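Local coordinates for FdxN element excision controlling factor protein (Anabaena variabilis, PDB 2OKF), which probably helps control excision of the fdxN DNA element during recombination of nitrogen-fixation genes, and is thought to bind nucleic acid, at residues L98-P101 against L102-K106. Sequence-based numbering, arbitrary orientation.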
loop_
_atom_site.group_PDB
_atom_site.type_symbol
_atom_site.label_atom_id
_atom_site.label_comp_id
_atom_site.label_asym_id
_atom_site.label_seq_id
_atom_site.Cartn_x
_atom_site.Cartn_y
_atom_site.Cartn_z
ATOM N N LEU A 98 7.834 -6.988 -7.511
ATOM C CA LEU A 98 7.626 -5.581 -7.925
ATOM C C LEU A 98 8.707 -5.293 -8.939
ATOM O O LEU A 98 9.902 -5.322 -8.611
ATOM C CB LEU A 98 7.718 -4.635 -6.751
ATOM C CG LEU A 98 7.611 -3.162 -7.073
ATOM C CD1 LEU A 98 6.223 -2.836 -7.566
ATOM C CD2 LEU A 98 7.947 -2.371 -5.839
ATOM N N ALA A 99 8.311 -4.939 -10.155
ATOM C CA ALA A 99 9.296 -4.580 -11.207
ATOM C C ALA A 99 9.575 -3.075 -11.128
ATOM O O ALA A 99 8.662 -2.282 -11.179
ATOM C CB ALA A 99 8.774 -4.943 -12.582
ATOM N N VAL A 100 10.841 -2.722 -10.967
ATOM C CA VAL A 100 11.317 -1.365 -10.752
ATOM C C VAL A 100 12.380 -1.025 -11.835
ATOM O O VAL A 100 13.287 -1.820 -12.012
ATOM C CB VAL A 100 12.050 -1.363 -9.343
ATOM C CG1 VAL A 100 12.552 0.009 -8.938
ATOM C CG2 VAL A 100 11.159 -1.925 -8.224
ATOM N N PRO A 101 12.327 0.132 -12.455
ATOM C CA PRO A 101 13.455 0.512 -13.323
ATOM C C PRO A 101 14.765 0.654 -12.561
ATOM O O PRO A 101 14.791 1.006 -11.380
ATOM C CB PRO A 101 13.009 1.867 -13.878
ATOM C CG PRO A 101 11.547 1.837 -13.821
ATOM C CD PRO A 101 11.231 1.127 -12.555
ATOM N N LEU A 102 15.868 0.376 -13.221
ATOM C CA LEU A 102 17.169 0.473 -12.617
ATOM C C LEU A 102 17.442 1.867 -12.108
ATOM O O LEU A 102 18.068 2.019 -11.073
ATOM C CB LEU A 102 18.238 0.118 -13.642
ATOM C CG LEU A 102 19.667 0.060 -13.124
ATOM C CD1 LEU A 102 19.859 -0.764 -11.853
ATOM C CD2 LEU A 102 20.570 -0.455 -14.290
ATOM N N THR A 103 17.031 2.878 -12.862
ATOM C CA THR A 103 17.240 4.275 -12.424
ATOM C C THR A 103 16.550 4.526 -11.084
ATOM O O THR A 103 17.144 5.131 -10.189
ATOM C CB THR A 103 16.793 5.302 -13.457
ATOM O OG1 THR A 103 15.414 5.153 -13.780
ATOM C CG2 THR A 103 17.663 5.192 -14.719
ATOM N N THR A 104 15.321 4.043 -10.954
ATOM C CA THR A 104 14.571 4.173 -9.710
ATOM C C THR A 104 15.228 3.391 -8.584
ATOM O O THR A 104 15.345 3.871 -7.427
ATOM C CB THR A 104 13.168 3.621 -9.925
ATOM O OG1 THR A 104 12.615 4.202 -11.120
ATOM C CG2 THR A 104 12.264 3.917 -8.722
ATOM N N TYR A 105 15.647 2.170 -8.912
ATOM C CA TYR A 105 16.330 1.307 -7.974
ATOM C C TYR A 105 17.587 1.979 -7.384
ATOM O O TYR A 105 17.848 1.887 -6.201
ATOM C CB TYR A 105 16.705 -0.040 -8.640
ATOM C CG TYR A 105 17.408 -0.975 -7.681
ATOM C CD1 TYR A 105 16.731 -1.532 -6.596
ATOM C CD2 TYR A 105 18.730 -1.294 -7.866
ATOM C CE1 TYR A 105 17.388 -2.366 -5.701
ATOM C CE2 TYR A 105 19.400 -2.130 -6.992
ATOM C CZ TYR A 105 18.715 -2.680 -5.920
ATOM O OH TYR A 105 19.410 -3.510 -5.065
ATOM N N LYS A 106 18.365 2.620 -8.239
ATOM C CA LYS A 106 19.634 3.250 -7.845
ATOM C C LYS A 106 19.466 4.562 -7.112
ATOM O O LYS A 106 20.424 5.026 -6.505
ATOM C CB LYS A 106 20.533 3.457 -9.064
ATOM C CG LYS A 106 21.011 2.158 -9.687
ATOM C CD LYS A 106 21.810 2.375 -10.969
ATOM C CE LYS A 106 23.190 2.876 -10.721
ATOM N NZ LYS A 106 23.887 2.814 -12.024
#
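The carbonyl of Pro101 faces the first turn of helix 102-106, where a strand of the mixed sheet of this PDDEXK-clan fold passes straight into a short helix with Pro101 as N-cap residue. The junction illustrates how a proline can serve both elements: Pro101 has no backbone N-H to offer the sheet, which is consistent with the strand ending here, while its carbonyl accepts the first helical bond. The short axes of 98-101 and 102-106 stand at 89° to each other. Leu102 leads away from the strand, its side chain resting on Val127 and Phe136. Thr103 contributes little, its OG1 lying 4.1 Å from Pro101 CB. Thr104 carries more of the contact. Its side chain runs alongside the pyrrolidine ring, pointing the same way, with OG1 3.6 Å from Pro101 CB and about as far from CG and CD. In one of its two modelled conformers, the Val100 side chain crosses that of Thr104 at about a right angle; Phe63 and Phe109 add aromatic cover to this buried threonine. Tyr105 closes the first turn: its N donates to Pro101 O at 2.9 Å, nearly straight at 165°. While the ring leads off toward strands 125-129 and 134-139, Tyr105 CB stays behind, 3.5 Å from Pro101 O.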